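Local coordinates for possible substrate binding protein of ABC transporter system (Rhodopseudomonas palustris, PDB 3N0X), which probably binds a branched-chain amino acid or a related small ligand and delivers it to an ABC transporter of the cell membrane, at residues 256-261 and 350-355; 143-148 and 194-199; 295-300 and 315-320; 8-13 and 52-57. All blocks are in the same frame, centred on the assembly; numbering follows the deposited sequence. Where two conformers were deposited one is given.

Overall arrangement
The four contacts sample both lobes of a periplasmic binding protein of the leucine-binding family. Contact 4 joins neighbouring strands of the six-stranded sheet in the lobe that holds the N-terminus, and contact 3 packs a helix of the same lobe on a strand; their nearest atoms are about 7 Å apart. Contact 2 belongs to the parallel four-stranded sheet of the other lobe, with its centre about 42 Å from that of contact 4 and about 43 Å from that of contact 3, across the centre of the chain. Contact 1 lies about 27 to 28 Å, centre to centre, from each of the others, and reaches the same antiparallel sheet as contact 3.

Contact 1: 256-261 and 350-355; sequences YYYDIP and VAWAVL
An aromatic cluster of Tyr257, Tyr258 and Trp352 ties the loop that follows strand 251-254 to the chain leading into strand 354-357. Both tyrosines point their hydroxyls at one indole nitrogen. In one of the two conformers of Tyr258, Trp352 NE1 donates to Tyr258 OH at 3.2 Å, and this oxygen lies nearly in the indole plane, only 7° out of it. A second, weak hydrogen bond runs from Trp352 NE1 to Tyr257 OH at 3.1 Å, with a bent N-H...O angle of 121°. The rings themselves meet obliquely: Trp352 CD1 sits in plane at the edge of the Tyr257 ring, while Trp352 NE1 takes the corresponding place at the edge of Tyr258.

Tyr257 carries most of the apolar contact. Its ring lies against Leu355, whose CB makes a CH-pi contact 4.0 Å from the Tyr257 ring centroid and 19° off the normal. In the same conformer, Tyr258 CD1 lies over the opposite face. Val354 CG1 approaches Tyr257 OH at 3.8 Å, and Ile260 CD1 rests on Leu355 O at 3.6 Å. A type I turn presents Tyr257, Tyr258 and Ile260, and Leu355 also packs on Phe342 of strand 335-345.

A single N-H shared by two hydroxyls can be directed well at only one; in this conformer the straighter bond goes to Tyr258, and Tyr257 is probably held more by packing on its faces than by its weak bond. Ala353 O and Leu355 N, the latter over the Tyr257 face, are buried without any polar partner.

Contact 2: 143-148 and 194-199; sequences TIATLA and DALKDK
Leu196 reaches strand 142-149 with both of its methyl groups, each meeting a different residue. Leu196 CD2 comes within 3.7 Å of Thr143 CG2, the two side chains lying alongside and pointing opposite ways. The other branch, Leu196 CD1, lies 4.0 Å from Ala145 CB. Because alternate strand residues turn the same way, Thr143 and Ala145 offer neighbouring footholds, while Ile144 points away and packs on Leu165 of helix 152-165. Thr143 CG2, anti to the backbone N, also touches the aliphatic part of Lys199, whose CG is 4.2 Å off. An alanine in place of Leu196 would probably leave a gap over Ala145 and deprive the Thr143 methyl of its nearest partner across the contact.

One layer out, a type I turn from Leu196 to Lys199, closed by the bond from Lys199 N to Leu196 O at 3.0 Å, brings the start of the Lys199 side chain to Thr143, while the rest of that chain runs off. Leu192, one turn earlier in helix 186-196, continues the packing on Ala145. The arrangement is that of a helix end laid on a parallel sheet, as in the alternating strands and helices of periplasmic binding protein lobes.

Contact 3: 295-300 and 315-320; sequences VVTAVQ and EGMEFD
Thr297 OG1 is held by two polar partners: a water that donates to it at 2.8 Å, and the carbonyl oxygen of Met293 one turn earlier in helix 283-302. The same water accepts from Asp320 N at 3.0 Å, forming a bridge from the helix to strand 318-321 where the segments make no direct hydrogen bond. Phe319 CB lies 3.9 Å from Thr297 OG1, and the two side chains cross at about a right angle.

The threonine's other branch faces the strand as well. Thr297 CG2, anti to the backbone N (chi1 -58° for OG1), meets Glu318 O at 3.8 Å and the selenium of Met317. This is a helix packed against an antiparallel sheet at strand 318-321, which pairs with strand 324-328; on its other side the helix touches strand 5-11 through Val295 and Val299.

Met317, a selenomethionine, extends toward the helix and then bends at chi3 (78°). Met317 SE lies 3.6 Å from Ala298 CA and 4.0 Å from Ala298 CB, and Met317 CE turns to Thr297 CG2 at 3.9 Å. Leu310 and Met314 of helix 307-314 also pack on Ala298, while the Phe319 ring swings off to meet that of Phe328.

Contact 4: 8-13 and 52-57; sequences ALIYGK and KDDQSK
Asp53 leans from strand 45-53 over the end of strand 5-11, and its CB meets Lys13 CB at 3.8 Å. Asp53 CG, anti to the backbone N (chi1 177°), comes still closer to Lys13 CB, at 3.6 Å. At the tip the oxygens part company: Asp53 OD1 accepts from Gln55 N at 2.9 Å, closing an Asx turn, whereas OD2 takes a hydrogen bond from Thr14. An alanine in place of Asp53 would probably leave Gln55 N without its carboxylate acceptor and free the turn to shift.

The two strands themselves run parallel, neighbours in the six-stranded sheet of this lobe, joined by a beta-alpha-beta connection through helix 18-35, with the short strand 41-42 before 45-53. Lys52 N donates to Leu9 O and Tyr11 N to Lys52 O, and Asp54 N reaches Tyr11 O at 2.9 Å. Ile10 CD1 packs on Lys52 CB, while the lysine's ammonium continues to salt bridges with Asp72 and Glu67. The Tyr11 ring has Leu9 CD2 over one face and Lys13 CB over the other. Asp54 forms a second Asx turn, Asp54 OD1 accepting from Ser56 N at 2.8 Å, and its OD2 bonds Thr80. A water joins Gly12 O to Ser56 OG.

Contact 1: 256-261 and 350-355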
loop_
_atom_site.group_PDB
_atom_site.type_symbol
_atom_site.label_atom_id
_atom_site.label_comp_id
_atom_site.label_asym_id
_atom_site.label_seq_id
_atom_site.Cartn_x
_atom_site.Cartn_y
_atom_site.Cartn_z
ATOM N N TYR A 256 4.146 5.187 -2.348
ATOM C CA TYR A 256 5.583 5.390 -2.275
ATOM C C TYR A 256 6.181 5.628 -3.658
ATOM O O TYR A 256 5.706 5.099 -4.655
ATOM C CB TYR A 256 6.270 4.170 -1.650
ATOM C CG TYR A 256 7.777 4.321 -1.385
ATOM C CD1 TYR A 256 8.267 5.048 -0.290
ATOM C CD2 TYR A 256 8.705 3.692 -2.210
ATOM C CE1 TYR A 256 9.639 5.138 -0.058
ATOM C CE2 TYR A 256 10.055 3.777 -1.988
ATOM C CZ TYR A 256 10.519 4.539 -0.915
ATOM O OH TYR A 256 11.882 4.602 -0.719
ATOM N N TYR A 257 7.226 6.447 -3.697
ATOM C CA TYR A 257 8.155 6.549 -4.841
ATOM C C TYR A 257 9.465 6.951 -4.188
ATOM O O TYR A 257 9.476 7.876 -3.393
ATOM C CB TYR A 257 7.681 7.542 -5.913
ATOM C CG TYR A 257 8.637 7.650 -7.064
ATOM C CD1 TYR A 257 8.665 6.673 -8.038
ATOM C CD2 TYR A 257 9.526 8.696 -7.162
ATOM C CE1 TYR A 257 9.556 6.751 -9.099
ATOM C CE2 TYR A 257 10.402 8.806 -8.209
ATOM C CZ TYR A 257 10.430 7.827 -9.165
ATOM O OH TYR A 257 11.351 7.928 -10.182
ATOM N N TYR A 258 10.543 6.249 -4.507
ATOM C CA TYR A 258 11.795 6.395 -3.764
ATOM C C TYR A 258 12.284 7.830 -3.599
ATOM O O TYR A 258 12.832 8.173 -2.558
ATOM C CB TYR A 258 12.907 5.520 -4.360
ATOM C CG TYR A 258 13.330 5.851 -5.778
ATOM C CD1 TYR A 258 12.620 5.365 -6.870
ATOM C CD2 TYR A 258 14.459 6.615 -6.018
ATOM C CE1 TYR A 258 13.022 5.659 -8.186
ATOM C CE2 TYR A 258 14.872 6.911 -7.323
ATOM C CZ TYR A 258 14.147 6.434 -8.401
ATOM O OH TYR A 258 14.552 6.760 -9.700
ATOM N N ASP A 259 12.120 8.656 -4.634
ATOM C CA ASP A 259 12.726 9.987 -4.624
ATOM C C ASP A 259 11.818 11.020 -4.001
ATOM O O ASP A 259 12.203 12.176 -3.894
ATOM C CB ASP A 259 13.133 10.427 -6.044
ATOM C CG ASP A 259 14.231 11.514 -6.055
ATOM O OD1 ASP A 259 15.194 11.401 -5.277
ATOM O OD2 ASP A 259 14.152 12.457 -6.883
ATOM N N ILE A 260 10.608 10.632 -3.556
ATOM C CA ILE A 260 9.731 11.625 -2.932
ATOM C C ILE A 260 9.998 11.923 -1.439
ATOM O O ILE A 260 10.217 13.080 -1.069
ATOM C CB ILE A 260 8.230 11.350 -3.194
ATOM C CG1 ILE A 260 7.906 11.591 -4.679
ATOM C CG2 ILE A 260 7.325 12.230 -2.338
ATOM C CD1 ILE A 260 6.440 11.346 -5.028
ATOM N N PRO A 261 10.003 10.905 -0.559
ATOM C CA PRO A 261 10.122 11.265 0.857
ATOM C C PRO A 261 11.530 11.727 1.194
ATOM O O PRO A 261 12.520 11.081 0.803
ATOM C CB PRO A 261 9.819 9.959 1.602
ATOM C CG PRO A 261 9.082 9.090 0.549
ATOM C CD PRO A 261 9.732 9.468 -0.734
ATOM N N VAL A 350 15.130 6.829 -18.179
ATOM C CA VAL A 350 14.713 6.114 -16.986
ATOM C C VAL A 350 13.615 5.116 -17.358
ATOM O O VAL A 350 12.661 5.469 -18.055
ATOM C CB VAL A 350 14.274 7.129 -15.876
ATOM C CG1 VAL A 350 13.862 6.422 -14.561
ATOM C CG2 VAL A 350 15.400 8.090 -15.622
ATOM N N ALA A 351 13.718 3.898 -16.820
ATOM C CA ALA A 351 12.849 2.778 -17.204
ATOM C C ALA A 351 11.389 2.933 -16.765
ATOM O O ALA A 351 10.472 2.292 -17.318
ATOM C CB ALA A 351 13.439 1.456 -16.687
ATOM N N TRP A 352 11.199 3.710 -15.726
ATOM C CA TRP A 352 9.873 4.035 -15.195
ATOM C C TRP A 352 9.582 5.509 -15.385
ATOM O O TRP A 352 10.479 6.316 -15.448
ATOM C CB TRP A 352 9.792 3.720 -13.705
ATOM C CG TRP A 352 10.991 4.182 -12.909
ATOM C CD1 TRP A 352 11.190 5.411 -12.322
ATOM C CD2 TRP A 352 12.177 3.419 -12.651
ATOM N NE1 TRP A 352 12.419 5.442 -11.723
ATOM C CE2 TRP A 352 13.041 4.231 -11.907
ATOM C CE3 TRP A 352 12.582 2.114 -12.975
ATOM C CZ2 TRP A 352 14.302 3.788 -11.465
ATOM C CZ3 TRP A 352 13.822 1.678 -12.558
ATOM C CH2 TRP A 352 14.664 2.512 -11.788
ATOM N N ALA A 353 8.308 5.856 -15.461
ATOM C CA ALA A 353 7.907 7.249 -15.359
ATOM C C ALA A 353 8.379 7.769 -14.013
ATOM O O ALA A 353 8.324 7.050 -13.013
ATOM C CB ALA A 353 6.387 7.385 -15.441
ATOM N N VAL A 354 8.814 9.029 -13.981
ATOM C CA VAL A 354 9.306 9.635 -12.739
ATOM C C VAL A 354 8.117 10.299 -12.106
ATOM O O VAL A 354 7.447 11.113 -12.748
ATOM C CB VAL A 354 10.416 10.668 -13.026
ATOM C CG1 VAL A 354 10.830 11.400 -11.732
ATOM C CG2 VAL A 354 11.619 9.953 -13.642
ATOM N N LEU A 355 7.862 9.974 -10.843
ATOM C CA LEU A 355 6.751 10.551 -10.106
ATOM C C LEU A 355 7.266 11.752 -9.328
ATOM O O LEU A 355 7.893 11.602 -8.260
ATOM C CB LEU A 355 6.075 9.521 -9.192
ATOM C CG LEU A 355 5.564 8.248 -9.906
ATOM C CD1 LEU A 355 4.673 7.420 -8.962
ATOM C CD2 LEU A 355 4.834 8.555 -11.229
#

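Contact 2: 143-148 and 194-199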
loop_
_atom_site.group_PDB
_atom_site.type_symbol
_atom_site.label_atom_id
_atom_site.label_comp_id
_atom_site.label_asym_id
_atom_site.label_seq_id
_atom_site.Cartn_x
_atom_site.Cartn_y
_atom_site.Cartn_z
ATOM N N THR A 143 -14.444 18.192 -12.249
ATOM C CA THR A 143 -15.478 17.171 -12.411
ATOM C C THR A 143 -14.775 15.884 -12.793
ATOM O O THR A 143 -13.909 15.902 -13.667
ATOM C CB THR A 143 -16.502 17.556 -13.495
ATOM O OG1 THR A 143 -17.040 18.858 -13.154
ATOM C CG2 THR A 143 -17.661 16.524 -13.584
ATOM N N ILE A 144 -15.185 14.780 -12.150
ATOM C CA ILE A 144 -14.573 13.488 -12.299
ATOM C C ILE A 144 -15.603 12.463 -12.785
ATOM O O ILE A 144 -16.772 12.494 -12.401
ATOM C CB ILE A 144 -13.954 13.039 -10.962
ATOM C CG1 ILE A 144 -12.772 13.965 -10.671
ATOM C CG2 ILE A 144 -13.473 11.576 -11.015
ATOM C CD1 ILE A 144 -12.349 13.995 -9.293
ATOM N N ALA A 145 -15.167 11.570 -13.687
ATOM C CA ALA A 145 -15.879 10.344 -13.979
ATOM C C ALA A 145 -14.948 9.205 -13.620
ATOM O O ALA A 145 -13.727 9.277 -13.899
ATOM C CB ALA A 145 -16.229 10.229 -15.488
ATOM N N THR A 146 -15.493 8.125 -13.080
ATOM C CA THR A 146 -14.648 7.005 -12.693
ATOM C C THR A 146 -14.855 5.791 -13.611
ATOM O O THR A 146 -15.936 5.550 -14.119
ATOM C CB THR A 146 -14.891 6.580 -11.212
ATOM O OG1 THR A 146 -16.257 6.195 -11.021
ATOM C CG2 THR A 146 -14.515 7.751 -10.187
ATOM N N LEU A 147 -13.782 5.018 -13.789
ATOM C CA LEU A 147 -13.838 3.742 -14.494
ATOM C C LEU A 147 -13.228 2.712 -13.555
ATOM O O LEU A 147 -12.121 2.893 -13.030
ATOM C CB LEU A 147 -13.036 3.777 -15.794
ATOM C CG LEU A 147 -12.867 2.459 -16.564
ATOM C CD1 LEU A 147 -14.232 1.913 -16.990
ATOM C CD2 LEU A 147 -11.930 2.696 -17.782
ATOM N N ALA A 148 -13.939 1.589 -13.415
ATOM C CA ALA A 148 -13.519 0.494 -12.551
ATOM C C ALA A 148 -14.032 -0.803 -13.130
ATOM O O ALA A 148 -14.946 -0.809 -13.973
ATOM C CB ALA A 148 -14.064 0.699 -11.109
ATOM N N ASP A 194 -18.368 11.499 -23.239
ATOM C CA ASP A 194 -19.656 12.202 -23.386
ATOM C C ASP A 194 -20.185 12.756 -22.060
ATOM O O ASP A 194 -20.790 13.845 -22.030
ATOM C CB ASP A 194 -20.707 11.329 -24.065
ATOM C CG ASP A 194 -20.391 11.086 -25.537
ATOM O OD1 ASP A 194 -19.489 11.757 -26.124
ATOM O OD2 ASP A 194 -21.038 10.188 -26.113
ATOM N N ALA A 195 -19.906 12.055 -20.960
ATOM C CA ALA A 195 -20.276 12.508 -19.627
ATOM C C ALA A 195 -19.516 13.748 -19.119
ATOM O O ALA A 195 -19.944 14.387 -18.154
ATOM C CB ALA A 195 -20.095 11.365 -18.602
ATOM N N LEU A 196 -18.358 14.035 -19.708
ATOM C CA LEU A 196 -17.536 15.131 -19.277
ATOM C C LEU A 196 -17.352 16.287 -20.274
ATOM O O LEU A 196 -17.021 17.392 -19.850
ATOM C CB LEU A 196 -16.164 14.594 -18.916
ATOM C CG LEU A 196 -16.054 13.699 -17.706
ATOM C CD1 LEU A 196 -14.569 13.157 -17.663
ATOM C CD2 LEU A 196 -16.438 14.389 -16.381
ATOM N N LYS A 197 -17.470 16.010 -21.569
ATOM C CA LYS A 197 -17.013 16.948 -22.579
ATOM C C LYS A 197 -17.647 18.336 -22.553
ATOM O O LYS A 197 -17.032 19.284 -23.038
ATOM C CB LYS A 197 -17.137 16.366 -23.981
ATOM C CG LYS A 197 -18.575 16.122 -24.436
ATOM C CD LYS A 197 -18.548 15.475 -25.777
ATOM C CE LYS A 197 -19.936 15.082 -26.216
ATOM N NZ LYS A 197 -19.826 14.353 -27.550
ATOM N N ASP A 198 -18.861 18.447 -22.027
ATOM C CA ASP A 198 -19.542 19.739 -22.007
ATOM C C ASP A 198 -19.442 20.454 -20.664
ATOM O O ASP A 198 -19.998 21.541 -20.521
ATOM C CB ASP A 198 -21.002 19.578 -22.420
ATOM C CG ASP A 198 -21.160 19.207 -23.882
ATOM O OD1 ASP A 198 -20.324 19.625 -24.732
ATOM O OD2 ASP A 198 -22.144 18.492 -24.206
ATOM N N LYS A 199 -18.682 19.905 -19.719
ATOM C CA LYS A 199 -18.580 20.497 -18.395
ATOM C C LYS A 199 -17.605 21.665 -18.435
ATOM O O LYS A 199 -16.602 21.644 -19.189
ATOM C CB LYS A 199 -18.035 19.469 -17.388
ATOM C CG LYS A 199 -18.850 18.195 -17.206
ATOM C CD LYS A 199 -20.175 18.382 -16.533
ATOM C CE LYS A 199 -20.934 17.037 -16.495
ATOM N NZ LYS A 199 -22.350 17.173 -16.064
#

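Contact 3: 295-300 and 315-320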
loop_
_atom_site.group_PDB
_atom_site.type_symbol
_atom_site.label_atom_id
_atom_site.label_comp_id
_atom_site.label_asym_id
_atom_site.label_seq_id
_atom_site.Cartn_x
_atom_site.Cartn_y
_atom_site.Cartn_z
ATOM N N VAL A 295 8.108 -3.250 14.757
ATOM C CA VAL A 295 8.468 -4.310 15.723
ATOM C C VAL A 295 9.474 -3.792 16.737
ATOM O O VAL A 295 9.289 -3.976 17.943
ATOM C CB VAL A 295 9.015 -5.593 15.016
ATOM C CG1 VAL A 295 9.583 -6.586 16.079
ATOM C CG2 VAL A 295 7.948 -6.258 14.151
ATOM N N VAL A 296 10.542 -3.124 16.290
ATOM C CA VAL A 296 11.573 -2.685 17.203
ATOM C C VAL A 296 11.007 -1.619 18.155
ATOM O O VAL A 296 11.270 -1.654 19.351
ATOM C CB VAL A 296 12.802 -2.176 16.455
ATOM C CG1 VAL A 296 13.772 -1.452 17.423
ATOM C CG2 VAL A 296 13.487 -3.345 15.732
ATOM N N THR A 297 10.211 -0.684 17.637
ATOM C CA THR A 297 9.637 0.379 18.446
ATOM C C THR A 297 8.676 -0.229 19.504
ATOM O O THR A 297 8.717 0.182 20.676
ATOM C CB THR A 297 8.922 1.361 17.549
ATOM O OG1 THR A 297 9.855 1.881 16.585
ATOM C CG2 THR A 297 8.323 2.514 18.346
ATOM N N ALA A 298 7.897 -1.243 19.098
ATOM C CA ALA A 298 6.954 -1.907 20.024
ATOM C C ALA A 298 7.666 -2.645 21.141
ATOM O O ALA A 298 7.300 -2.498 22.342
ATOM C CB ALA A 298 6.040 -2.868 19.290
ATOM N N VAL A 299 8.686 -3.414 20.777
ATOM C CA VAL A 299 9.395 -4.230 21.779
ATOM C C VAL A 299 10.166 -3.332 22.735
ATOM O O VAL A 299 10.172 -3.568 23.954
ATOM C CB VAL A 299 10.299 -5.321 21.121
ATOM C CG1 VAL A 299 11.165 -6.043 22.146
ATOM C CG2 VAL A 299 9.481 -6.323 20.308
ATOM N N GLN A 300 10.748 -2.268 22.205
ATOM C CA GLN A 300 11.461 -1.296 23.017
ATOM C C GLN A 300 10.481 -0.622 24.006
ATOM O O GLN A 300 10.804 -0.416 25.184
ATOM C CB GLN A 300 12.173 -0.255 22.134
ATOM C CG GLN A 300 13.097 0.656 22.904
ATOM N N GLU A 315 -1.125 -0.075 20.357
ATOM C CA GLU A 315 -2.348 0.686 20.086
ATOM C C GLU A 315 -2.068 2.175 20.266
ATOM O O GLU A 315 -1.695 2.620 21.363
ATOM C CB GLU A 315 -3.485 0.240 21.038
ATOM C CG GLU A 315 -4.047 -1.108 20.622
ATOM C CD GLU A 315 -5.361 -1.481 21.335
ATOM O OE1 GLU A 315 -5.665 -0.888 22.413
ATOM O OE2 GLU A 315 -6.047 -2.392 20.811
ATOM N N GLY A 316 -2.238 2.957 19.186
ATOM C CA GLY A 316 -1.971 4.407 19.242
ATOM C C GLY A 316 -0.488 4.760 19.107
ATOM O O GLY A 316 -0.128 5.926 19.285
HETATM N N MSE A 317 0.353 3.767 18.841
HETATM C CA MSE A 317 1.808 3.943 18.829
HETATM C C MSE A 317 2.293 4.586 17.534
HETATM O O MSE A 317 2.052 4.048 16.448
HETATM C CB MSE A 317 2.526 2.606 19.000
HETATM C CG MSE A 317 4.020 2.733 19.294
HETATM SE SE MSE A 317 4.883 1.003 19.291
HETATM C CE MSE A 317 4.989 0.757 17.426
ATOM N N GLU A 318 3.065 5.658 17.677
ATOM C CA GLU A 318 3.785 6.280 16.553
ATOM C C GLU A 318 5.115 5.580 16.319
ATOM O O GLU A 318 5.753 5.091 17.265
ATOM C CB GLU A 318 4.040 7.753 16.841
ATOM C CG GLU A 318 2.786 8.556 17.074
ATOM C CD GLU A 318 3.016 10.083 17.119
ATOM O OE1 GLU A 318 4.190 10.526 17.179
ATOM O OE2 GLU A 318 1.998 10.826 17.097
ATOM N N PHE A 319 5.523 5.470 15.045
ATOM C CA PHE A 319 6.821 4.967 14.739
ATOM C C PHE A 319 7.349 5.603 13.453
ATOM O O PHE A 319 6.557 6.039 12.614
ATOM C CB PHE A 319 6.816 3.423 14.645
ATOM C CG PHE A 319 5.808 2.842 13.680
ATOM C CD1 PHE A 319 4.456 2.796 14.004
ATOM C CD2 PHE A 319 6.218 2.289 12.467
ATOM C CE1 PHE A 319 3.539 2.257 13.162
ATOM C CE2 PHE A 319 5.311 1.766 11.587
ATOM C CZ PHE A 319 3.941 1.754 11.905
ATOM N N ASP A 320 8.665 5.628 13.323
ATOM C CA ASP A 320 9.333 6.285 12.205
ATOM C C ASP A 320 9.599 5.261 11.108
ATOM O O ASP A 320 9.913 4.083 11.366
ATOM C CB ASP A 320 10.658 6.905 12.663
ATOM C CG ASP A 320 10.476 7.995 13.673
ATOM O OD1 ASP A 320 9.531 8.808 13.512
ATOM O OD2 ASP A 320 11.321 8.033 14.599
HETATM O O HOH W 1 10.141 4.506 15.655
#

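Contact 4: 8-13 and 52-57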
loop_
_atom_site.group_PDB
_atom_site.type_symbol
_atom_site.label_atom_id
_atom_site.label_comp_id
_atom_site.label_asym_id
_atom_site.label_seq_id
_atom_site.Cartn_x
_atom_site.Cartn_y
_atom_site.Cartn_z
ATOM N N ALA A 8 9.084 -13.822 12.736
ATOM C CA ALA A 8 8.744 -14.636 11.603
ATOM C C ALA A 8 8.277 -13.751 10.459
ATOM O O ALA A 8 7.451 -12.878 10.666
ATOM C CB ALA A 8 7.619 -15.657 11.970
ATOM N N LEU A 9 8.826 -13.965 9.267
ATOM C CA LEU A 9 8.327 -13.334 8.071
ATOM C C LEU A 9 7.646 -14.379 7.195
ATOM O O LEU A 9 8.281 -15.358 6.756
ATOM C CB LEU A 9 9.463 -12.683 7.262
ATOM C CG LEU A 9 9.062 -12.154 5.875
ATOM C CD1 LEU A 9 8.076 -10.976 6.013
ATOM C CD2 LEU A 9 10.334 -11.772 5.063
ATOM N N ILE A 10 6.355 -14.186 6.935
ATOM C CA ILE A 10 5.601 -15.070 6.058
ATOM C C ILE A 10 5.505 -14.292 4.765
ATOM O O ILE A 10 5.128 -13.130 4.762
ATOM C CB ILE A 10 4.194 -15.339 6.607
ATOM C CG1 ILE A 10 4.215 -15.688 8.102
ATOM C CG2 ILE A 10 3.462 -16.447 5.813
ATOM C CD1 ILE A 10 5.108 -16.828 8.518
ATOM N N TYR A 11 5.847 -14.925 3.657
ATOM C CA TYR A 11 5.914 -14.257 2.355
ATOM C C TYR A 11 5.821 -15.238 1.196
ATOM O O TYR A 11 6.104 -16.428 1.362
ATOM C CB TYR A 11 7.184 -13.406 2.224
ATOM C CG TYR A 11 8.564 -14.065 2.208
ATOM C CD1 TYR A 11 8.827 -15.332 2.727
ATOM C CD2 TYR A 11 9.638 -13.335 1.742
ATOM C CE1 TYR A 11 10.103 -15.853 2.697
ATOM C CE2 TYR A 11 10.903 -13.837 1.716
ATOM C CZ TYR A 11 11.148 -15.083 2.219
ATOM O OH TYR A 11 12.443 -15.597 2.249
ATOM N N GLY A 12 5.397 -14.731 0.034
ATOM C CA GLY A 12 5.224 -15.587 -1.124
ATOM C C GLY A 12 6.510 -15.671 -1.917
ATOM O O GLY A 12 6.575 -15.207 -3.079
ATOM N N LYS A 13 7.538 -16.199 -1.264
ATOM C CA LYS A 13 8.890 -16.274 -1.833
ATOM C C LYS A 13 8.927 -17.027 -3.148
ATOM O O LYS A 13 9.735 -16.698 -4.020
ATOM C CB LYS A 13 9.849 -16.892 -0.827
ATOM C CG LYS A 13 11.340 -16.868 -1.224
ATOM C CD LYS A 13 12.161 -17.772 -0.303
ATOM C CE LYS A 13 13.663 -17.702 -0.633
ATOM N NZ LYS A 13 14.427 -18.658 0.225
ATOM N N LYS A 52 9.359 -17.916 6.106
ATOM C CA LYS A 52 8.478 -19.026 5.768
ATOM C C LYS A 52 7.829 -18.666 4.431
ATOM O O LYS A 52 7.011 -17.745 4.344
ATOM C CB LYS A 52 7.358 -19.201 6.808
ATOM C CG LYS A 52 7.787 -19.510 8.241
ATOM C CD LYS A 52 7.958 -21.016 8.390
ATOM C CE LYS A 52 8.342 -21.371 9.796
ATOM N NZ LYS A 52 9.162 -22.604 9.804
ATOM N N ASP A 53 8.164 -19.417 3.398
ATOM C CA ASP A 53 7.557 -19.256 2.094
ATOM C C ASP A 53 6.179 -19.900 2.072
ATOM O O ASP A 53 6.058 -21.116 2.312
ATOM C CB ASP A 53 8.488 -19.905 1.072
ATOM C CG ASP A 53 7.955 -19.892 -0.344
ATOM O OD1 ASP A 53 7.001 -19.159 -0.711
ATOM O OD2 ASP A 53 8.590 -20.635 -1.121
ATOM N N ASP A 54 5.140 -19.112 1.800
ATOM C CA ASP A 54 3.788 -19.658 1.683
ATOM C C ASP A 54 3.306 -19.897 0.262
ATOM O O ASP A 54 2.187 -20.347 0.064
ATOM C CB ASP A 54 2.771 -18.819 2.485
ATOM C CG ASP A 54 2.552 -17.417 1.930
ATOM O OD1 ASP A 54 2.949 -17.124 0.784
ATOM O OD2 ASP A 54 1.914 -16.616 2.647
ATOM N N GLN A 55 4.151 -19.606 -0.722
ATOM C CA GLN A 55 3.831 -19.761 -2.139
ATOM C C GLN A 55 2.582 -19.012 -2.571
ATOM O O GLN A 55 2.010 -19.306 -3.599
ATOM C CB GLN A 55 3.727 -21.247 -2.504
ATOM C CG GLN A 55 4.941 -22.060 -2.070
ATOM C CD GLN A 55 4.866 -23.501 -2.476
ATOM O OE1 GLN A 55 4.324 -23.829 -3.525
ATOM N NE2 GLN A 55 5.384 -24.378 -1.630
ATOM N N SER A 56 2.198 -18.001 -1.802
ATOM C CA SER A 56 0.945 -17.280 -2.014
ATOM C C SER A 56 -0.256 -18.236 -2.105
ATOM O O SER A 56 -1.217 -17.969 -2.851
ATOM C CB SER A 56 1.056 -16.341 -3.223
ATOM O OG SER A 56 2.110 -15.391 -3.017
ATOM N N LYS A 57 -0.183 -19.336 -1.351
ATOM C CA LYS A 57 -1.293 -20.285 -1.237
ATOM C C LYS A 57 -1.857 -20.213 0.190
ATOM O O LYS A 57 -1.151 -20.471 1.160
ATOM C CB LYS A 57 -0.833 -21.703 -1.569
ATOM C CG LYS A 57 -0.457 -21.894 -3.041
ATOM C CD LYS A 57 -0.050 -23.339 -3.328
ATOM C CE LYS A 57 0.259 -23.557 -4.818
ATOM N NZ LYS A 57 0.833 -24.912 -5.077
HETATM O O HOH W 2 4.304 -15.851 -4.385
#